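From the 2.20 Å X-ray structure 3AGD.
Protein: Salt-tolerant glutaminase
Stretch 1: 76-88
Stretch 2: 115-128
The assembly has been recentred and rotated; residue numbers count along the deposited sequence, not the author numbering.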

ATOM      1  N   VAL A  76     -19.981   1.911  -9.449  1.00 18.28           N
ATOM      2  CA  VAL A  76     -20.058   1.618 -10.874  1.00 19.54           C
ATOM      3  C   VAL A  76     -21.386   2.107 -11.446  1.00 20.86           C
ATOM      4  O   VAL A  76     -21.430   2.751 -12.488  1.00 23.16           O
ATOM      5  CB  VAL A  76     -19.965   0.100 -11.142  1.00 18.78           C
ATOM      6  CG1 VAL A  76     -20.366  -0.202 -12.587  1.00 21.04           C
ATOM      7  CG2 VAL A  76     -18.551  -0.383 -10.884  1.00 16.98           C
ATOM      8  N   ASP A  77     -22.471   1.814 -10.743  1.00 19.88           N
ATOM      9  CA  ASP A  77     -23.794   2.189 -11.214  1.00 19.36           C
ATOM     10  C   ASP A  77     -24.180   3.651 -11.170  1.00 19.23           C
ATOM     11  O   ASP A  77     -24.800   4.148 -12.104  1.00 20.83           O
ATOM     12  CB  ASP A  77     -24.863   1.394 -10.463  1.00 18.30           C
ATOM     13  CG  ASP A  77     -24.771  -0.090 -10.731  1.00 21.28           C
ATOM     14  OD1 ASP A  77     -24.419  -0.460 -11.870  1.00 21.76           O
ATOM     15  OD2 ASP A  77     -25.064  -0.884  -9.812  1.00 17.81           O
ATOM     16  N   ARG A  78     -23.823   4.344 -10.096  1.00 20.35           N
ATOM     17  CA  ARG A  78     -24.222   5.740  -9.948  1.00 22.01           C
ATOM     18  C   ARG A  78     -23.116   6.783 -10.052  1.00 21.29           C
ATOM     19  O   ARG A  78     -23.401   7.973 -10.150  1.00 20.91           O
ATOM     20  CB  ARG A  78     -24.955   5.902  -8.612  1.00 23.64           C
ATOM     21  CG  ARG A  78     -26.123   4.938  -8.436  1.00 18.04           C
ATOM     22  CD  ARG A  78     -27.317   5.341  -9.294  1.00 20.07           C
ATOM     23  NE  ARG A  78     -28.183   6.294  -8.612  1.00 24.35           N
ATOM     24  CZ  ARG A  78     -28.931   5.996  -7.554  1.00 31.53           C
ATOM     25  NH1 ARG A  78     -28.928   4.772  -7.052  1.00 32.85           N
ATOM     26  NH2 ARG A  78     -29.681   6.928  -6.990  1.00 41.09           N
ATOM     27  N   GLY A  79     -21.862   6.343 -10.042  1.00 21.56           N
ATOM     28  CA  GLY A  79     -20.760   7.288 -10.109  1.00 22.80           C
ATOM     29  C   GLY A  79     -20.383   7.756  -8.710  1.00 23.91           C
ATOM     30  O   GLY A  79     -21.182   7.653  -7.776  1.00 22.47           O
ATOM     31  N   PHE A  80     -19.170   8.277  -8.558  1.00 24.83           N
ATOM     32  CA  PHE A  80     -18.690   8.737  -7.255  1.00 21.07           C
ATOM     33  C   PHE A  80     -19.472   9.867  -6.590  1.00 21.61           C
ATOM     34  O   PHE A  80     -19.777   9.800  -5.396  1.00 20.62           O
ATOM     35  CB  PHE A  80     -17.219   9.147  -7.355  1.00 18.63           C
ATOM     36  CG  PHE A  80     -16.271   7.990  -7.356  1.00 20.07           C
ATOM     37  CD1 PHE A  80     -16.207   7.125  -8.440  1.00 19.25           C
ATOM     38  CD2 PHE A  80     -15.459   7.747  -6.251  1.00 19.88           C
ATOM     39  CE1 PHE A  80     -15.346   6.024  -8.427  1.00 22.62           C
ATOM     40  CE2 PHE A  80     -14.595   6.650  -6.226  1.00 23.29           C
ATOM     41  CZ  PHE A  80     -14.538   5.786  -7.315  1.00 20.17           C
ATOM     42  N   ALA A  81     -19.789  10.910  -7.347  1.00 22.54           N
ATOM     43  CA  ALA A  81     -20.508  12.047  -6.782  1.00 22.86           C
ATOM     44  C   ALA A  81     -21.815  11.639  -6.114  1.00 22.80           C
ATOM     45  O   ALA A  81     -22.106  12.054  -4.987  1.00 23.06           O
ATOM     46  CB  ALA A  81     -20.772  13.090  -7.866  1.00 24.92           C
ATOM     47  N   ALA A  82     -22.596  10.822  -6.813  1.00 21.98           N
ATOM     48  CA  ALA A  82     -23.881  10.359  -6.308  1.00 21.90           C
ATOM     49  C   ALA A  82     -23.744   9.517  -5.043  1.00 22.04           C
ATOM     50  O   ALA A  82     -24.522   9.664  -4.102  1.00 22.46           O
ATOM     51  CB  ALA A  82     -24.605   9.558  -7.392  1.00 22.79           C
ATOM     52  N   VAL A  83     -22.762   8.624  -5.026  1.00 20.60           N
ATOM     53  CA  VAL A  83     -22.555   7.771  -3.863  1.00 20.00           C
ATOM     54  C   VAL A  83     -21.976   8.563  -2.695  1.00 17.15           C
ATOM     55  O   VAL A  83     -22.420   8.411  -1.554  1.00 16.95           O
ATOM     56  CB  VAL A  83     -21.607   6.592  -4.192  1.00 18.49           C
ATOM     57  CG1 VAL A  83     -21.394   5.724  -2.956  1.00 17.93           C
ATOM     58  CG2 VAL A  83     -22.195   5.757  -5.317  1.00 17.50           C
ATOM     59  N   ASP A  84     -21.001   9.422  -2.977  1.00 15.30           N
ATOM     60  CA  ASP A  84     -20.373  10.203  -1.918  1.00 18.97           C
ATOM     61  C   ASP A  84     -21.318  11.181  -1.236  1.00 21.86           C
ATOM     62  O   ASP A  84     -21.060  11.610  -0.115  1.00 21.42           O
ATOM     63  CB  ASP A  84     -19.138  10.934  -2.448  1.00 18.59           C
ATOM     64  CG  ASP A  84     -18.001   9.983  -2.769  1.00 24.72           C
ATOM     65  OD1 ASP A  84     -18.135   8.776  -2.469  1.00 26.67           O
ATOM     66  OD2 ASP A  84     -16.972  10.435  -3.315  1.00 27.80           O
ATOM     67  N   ARG A  85     -22.416  11.528  -1.903  1.00 22.52           N
ATOM     68  CA  ARG A  85     -23.395  12.430  -1.311  1.00 22.59           C
ATOM     69  C   ARG A  85     -24.200  11.692  -0.240  1.00 22.08           C
ATOM     70  O   ARG A  85     -24.756  12.319   0.659  1.00 23.22           O
ATOM     71  CB  ARG A  85     -24.366  12.968  -2.373  1.00 27.42           C
ATOM     72  CG  ARG A  85     -23.895  14.199  -3.137  1.00 31.71           C
ATOM     73  CD  ARG A  85     -25.064  14.867  -3.880  1.00 36.27           C
ATOM     74  NE  ARG A  85     -25.453  14.163  -5.104  1.00 38.81           N
ATOM     75  CZ  ARG A  85     -24.845  14.304  -6.282  1.00 37.78           C
ATOM     76  NH1 ARG A  85     -23.812  15.132  -6.408  1.00 39.71           N
ATOM     77  NH2 ARG A  85     -25.262  13.614  -7.335  1.00 32.76           N
ATOM     78  N   GLN A  86     -24.251  10.364  -0.333  1.00 20.77           N
ATOM     79  CA  GLN A  86     -25.023   9.558   0.619  1.00 22.28           C
ATOM     80  C   GLN A  86     -24.183   8.665   1.527  1.00 21.70           C
ATOM     81  O   GLN A  86     -24.678   8.154   2.534  1.00 21.56           O
ATOM     82  CB  GLN A  86     -26.023   8.666  -0.130  1.00 24.74           C
ATOM     83  CG  GLN A  86     -26.970   9.382  -1.085  1.00 26.27           C
ATOM     84  CD  GLN A  86     -27.959  10.301  -0.381  1.00 31.53           C
ATOM     85  OE1 GLN A  86     -28.891  10.807  -1.000  1.00 38.80           O
ATOM     86  NE2 GLN A  86     -27.758  10.521   0.913  1.00 29.29           N
ATOM     87  N   VAL A  87     -22.922   8.465   1.168  1.00 20.21           N
ATOM     88  CA  VAL A  87     -22.039   7.608   1.951  1.00 19.02           C
ATOM     89  C   VAL A  87     -20.701   8.307   2.175  1.00 17.74           C
ATOM     90  O   VAL A  87     -20.005   8.659   1.219  1.00 16.27           O
ATOM     91  CB  VAL A  87     -21.809   6.256   1.219  1.00 20.90           C
ATOM     92  CG1 VAL A  87     -20.903   5.352   2.042  1.00 23.28           C
ATOM     93  CG2 VAL A  87     -23.147   5.572   0.958  1.00 19.78           C
ATOM     94  N   GLY A  88     -20.348   8.508   3.439  1.00 15.06           N
ATOM     95  CA  GLY A  88     -19.098   9.178   3.760  1.00 16.87           C
ATOM     96  C   GLY A  88     -17.875   8.281   3.711  1.00 17.77           C
ATOM     97  O   GLY A  88     -17.968   7.095   3.389  1.00 15.64           O
ATOM     98  N   ALA A 115     -25.285   1.271   8.783  1.00 16.83           N
ATOM     99  CA  ALA A 115     -25.943   2.480   8.287  1.00 15.09           C
ATOM    100  C   ALA A 115     -25.453   2.860   6.890  1.00 15.25           C
ATOM    101  O   ALA A 115     -26.245   3.219   6.019  1.00 17.21           O
ATOM    102  CB  ALA A 115     -25.713   3.633   9.260  1.00 12.91           C
ATOM    103  N   GLY A 116     -24.145   2.789   6.676  1.00 12.81           N
ATOM    104  CA  GLY A 116     -23.617   3.120   5.365  1.00 13.78           C
ATOM    105  C   GLY A 116     -23.925   2.020   4.361  1.00 14.45           C
ATOM    106  O   GLY A 116     -24.088   2.281   3.166  1.00 15.71           O
ATOM    107  N   ALA A 117     -24.003   0.783   4.848  1.00 10.84           N
ATOM    108  CA  ALA A 117     -24.290  -0.362   3.988  1.00 13.83           C
ATOM    109  C   ALA A 117     -25.734  -0.316   3.492  1.00 14.90           C
ATOM    110  O   ALA A 117     -26.032  -0.761   2.383  1.00 13.22           O
ATOM    111  CB  ALA A 117     -24.027  -1.667   4.745  1.00 13.89           C
ATOM    112  N   LEU A 118     -26.624   0.226   4.321  1.00 13.80           N
ATOM    113  CA  LEU A 118     -28.028   0.359   3.958  1.00 16.32           C
ATOM    114  C   LEU A 118     -28.125   1.454   2.900  1.00 17.54           C
ATOM    115  O   LEU A 118     -28.891   1.342   1.943  1.00 18.68           O
ATOM    116  CB  LEU A 118     -28.869   0.732   5.189  1.00 14.50           C
ATOM    117  CG  LEU A 118     -29.020  -0.350   6.270  1.00 16.76           C
ATOM    118  CD1 LEU A 118     -29.535   0.274   7.558  1.00 16.47           C
ATOM    119  CD2 LEU A 118     -29.970  -1.447   5.786  1.00 15.17           C
ATOM    120  N   ALA A 119     -27.335   2.510   3.073  1.00 13.36           N
ATOM    121  CA  ALA A 119     -27.326   3.619   2.123  1.00 14.02           C
ATOM    122  C   ALA A 119     -26.807   3.134   0.774  1.00 14.55           C
ATOM    123  O   ALA A 119     -27.289   3.562  -0.273  1.00 17.46           O
ATOM    124  CB  ALA A 119     -26.448   4.760   2.643  1.00 12.66           C
ATOM    125  N   VAL A 120     -25.821   2.240   0.808  1.00 14.73           N
ATOM    126  CA  VAL A 120     -25.237   1.675  -0.407  1.00 14.69           C
ATOM    127  C   VAL A 120     -26.249   0.812  -1.172  1.00 17.51           C
ATOM    128  O   VAL A 120     -26.368   0.918  -2.390  1.00 18.84           O
ATOM    129  CB  VAL A 120     -23.999   0.806  -0.076  1.00 17.54           C
ATOM    130  CG1 VAL A 120     -23.663  -0.109  -1.253  1.00 15.58           C
ATOM    131  CG2 VAL A 120     -22.805   1.706   0.247  1.00 17.59           C
ATOM    132  N   HIS A 121     -26.978  -0.037  -0.458  1.00 19.08           N
ATOM    133  CA  HIS A 121     -27.957  -0.902  -1.105  1.00 21.70           C
ATOM    134  C   HIS A 121     -29.038  -0.074  -1.804  1.00 21.80           C
ATOM    135  O   HIS A 121     -29.488  -0.422  -2.894  1.00 22.68           O
ATOM    136  CB  HIS A 121     -28.588  -1.847  -0.081  1.00 20.80           C
ATOM    137  CG  HIS A 121     -29.254  -3.036  -0.696  1.00 22.06           C
ATOM    138  ND1 HIS A 121     -30.467  -2.959  -1.350  1.00 24.45           N
ATOM    139  CD2 HIS A 121     -28.850  -4.324  -0.808  1.00 18.80           C
ATOM    140  CE1 HIS A 121     -30.778  -4.147  -1.838  1.00 20.86           C
ATOM    141  NE2 HIS A 121     -29.813  -4.992  -1.523  1.00 20.46           N
ATOM    142  N   GLN A 122     -29.425   1.031  -1.173  1.00 20.05           N
ATOM    143  CA  GLN A 122     -30.435   1.945  -1.699  1.00 18.69           C
ATOM    144  C   GLN A 122     -29.989   2.623  -2.998  1.00 20.37           C
ATOM    145  O   GLN A 122     -30.820   3.082  -3.776  1.00 22.62           O
ATOM    146  CB  GLN A 122     -30.764   3.015  -0.636  1.00 15.97           C
ATOM    147  CG  GLN A 122     -31.501   4.264  -1.158  1.00 17.18           C
ATOM    148  CD  GLN A 122     -33.005   4.075  -1.296  1.00 17.94           C
ATOM    149  OE1 GLN A 122     -33.757   4.242  -0.334  1.00 18.99           O
ATOM    150  NE2 GLN A 122     -33.446   3.717  -2.494  1.00 16.05           N
ATOM    151  N   LEU A 123     -28.681   2.674  -3.231  1.00 18.81           N
ATOM    152  CA  LEU A 123     -28.126   3.313  -4.427  1.00 18.57           C
ATOM    153  C   LEU A 123     -27.840   2.363  -5.581  1.00 19.38           C
ATOM    154  O   LEU A 123     -27.670   2.796  -6.717  1.00 17.53           O
ATOM    155  CB  LEU A 123     -26.802   4.006  -4.084  1.00 16.15           C
ATOM    156  CG  LEU A 123     -26.763   5.230  -3.170  1.00 16.81           C
ATOM    157  CD1 LEU A 123     -25.374   5.345  -2.536  1.00 13.20           C
ATOM    158  CD2 LEU A 123     -27.116   6.479  -3.965  1.00 16.61           C
ATOM    159  N   LEU A 124     -27.786   1.072  -5.275  1.00 23.99           N
ATOM    160  CA  LEU A 124     -27.431   0.027  -6.230  1.00 28.96           C
ATOM    161  C   LEU A 124     -27.607   0.103  -7.750  1.00 36.73           C
ATOM    162  O   LEU A 124     -26.620  -0.008  -8.470  1.00 45.38           O
ATOM    163  CB  LEU A 124     -27.977  -1.315  -5.732  1.00 28.43           C
ATOM    164  CG  LEU A 124     -27.011  -1.869  -4.680  1.00 28.10           C
ATOM    165  CD1 LEU A 124     -27.464  -3.227  -4.188  1.00 27.30           C
ATOM    166  CD2 LEU A 124     -25.612  -1.952  -5.297  1.00 24.17           C
ATOM    167  N   VAL A 125     -28.813   0.281  -8.265  1.00 29.81           N
ATOM    168  CA  VAL A 125     -28.980   0.301  -9.719  1.00 25.87           C
ATOM    169  C   VAL A 125     -29.208   1.685 -10.317  1.00 24.20           C
ATOM    170  O   VAL A 125     -28.596   2.048 -11.322  1.00 22.35           O
ATOM    171  CB  VAL A 125     -30.147  -0.626 -10.133  1.00 23.22           C
ATOM    172  CG1 VAL A 125     -30.388  -0.550 -11.632  1.00 23.34           C
ATOM    173  CG2 VAL A 125     -29.830  -2.049  -9.724  1.00 21.47           C
ATOM    174  N   GLY A 126     -30.093   2.448  -9.694  1.00 22.72           N
ATOM    175  CA  GLY A 126     -30.406   3.777 -10.177  1.00 23.07           C
ATOM    176  C   GLY A 126     -31.453   4.401  -9.275  1.00 24.50           C
ATOM    177  O   GLY A 126     -31.923   3.751  -8.340  1.00 26.81           O
ATOM    178  N   PRO A 127     -31.852   5.652  -9.538  1.00 25.07           N
ATOM    179  CA  PRO A 127     -32.848   6.388  -8.755  1.00 28.65           C
ATOM    180  C   PRO A 127     -34.205   5.711  -8.636  1.00 31.45           C
ATOM    181  O   PRO A 127     -34.826   5.739  -7.572  1.00 34.11           O
ATOM    182  CB  PRO A 127     -32.968   7.717  -9.502  1.00 31.63           C
ATOM    183  CG  PRO A 127     -31.644   7.859 -10.185  1.00 33.39           C
ATOM    184  CD  PRO A 127     -31.376   6.466 -10.669  1.00 28.69           C
ATOM    185  N   GLU A 128     -34.662   5.106  -9.728  1.00 32.99           N
ATOM    186  CA  GLU A 128     -35.977   4.473  -9.754  1.00 35.54           C
ATOM    187  C   GLU A 128     -35.990   2.950  -9.770  1.00 32.41           C
ATOM    188  O   GLU A 128     -37.016   2.355 -10.086  1.00 34.14           O
ATOM    189  CB  GLU A 128     -36.755   4.975 -10.975  1.00 41.82           C
ATOM    190  CG  GLU A 128     -36.718   6.486 -11.172  1.00 51.44           C
ATOM    191  CD  GLU A 128     -37.432   7.244 -10.069  1.00 61.44           C
ATOM    192  OE1 GLU A 128     -37.371   8.492 -10.070  1.00 64.27           O
ATOM    193  OE2 GLU A 128     -38.059   6.594  -9.204  1.00 65.89           O
TER
HETATM  194  O   HOH W   1     -30.983   5.608  -5.147  1.00 21.31           O

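The two stretches bury 558 Å² between them, and the contact divides into a polar end around Arg 78 and an apolar end around Val 87, with Leu 123 common to both.

Arg 78 is the last helical residue of a helix that begins earlier in the chain, and its CA-to-CB bond points toward the second stretch. Its side chain is not extended: chi1, chi2 and chi3 are all m (-54°, -74° and -87°), a folded course that brings the guanidinium edge-on to Gln 122 O and within reach of Leu 123 O. There Arg 78 NH1 donates a very short hydrogen bond to Leu 123 O (2.4 Å), with an N-H...O angle of 127°. Water 1 extends this link, accepting from Arg 78 NH2 (2.6 Å) and donating to Gln 122 O (2.9 Å). The planar group is also sandwiched: Leu 123 CD2 lies over one face, while Gly 126 C and Pro 127 N lie over the opposite one, with Arg 78 CZ 3.5 Å from Pro 127 N. Arginine suits this place because its flat head can pack through its faces while NH1 serves Leu 123 O directly and NH2 reaches Gln 122 O through water 1, neither oxygen accepting a backbone hydrogen bond within the stretch.

Asp 77, with chi1 m, also points toward the second stretch, and Asp 77 CB lies 3.9 Å from Val 125 O. The 2.2 Å separation of Asp 77 OD2 from Leu 124 O is too short to be a real contact and carries no structural weight. Gly 79, which follows Arg 78, adopts phi/psi of 88/160; a CB there would be jammed against the preceding carbonyl oxygen, so the turn between the two helical segments calls for glycine.

Leu 123 has one of the largest contact areas, although its CA-to-CB bond points sideways. Its m,t rotamer (-68°, 156°) spreads the two methyl groups: Leu 123 CD1 packs 4.0 Å from Val 83 CG1 and 4.1 Å from Val 87 CG2, whereas Leu 123 CD2 approaches Gln 86 CG (4.1 Å). Gln 86 presents its aliphatic portion here; with chi1 and chi2 both m, the end of its side chain leads away from the second stretch.

Val 87, buried and pointing toward the second stretch, uses its t rotamer to set Val 87 CG2 among Ala 119 CB (3.8 Å), Val 120 CG2 (3.9 Å) and Leu 123 CD1. The approach is close here: the CA atoms of Val 87 and Gly 116 are 5.9 Å apart, and Ala 119 CB packs against Val 87 CG2 and lies 3.8 Å from Gln 86 O.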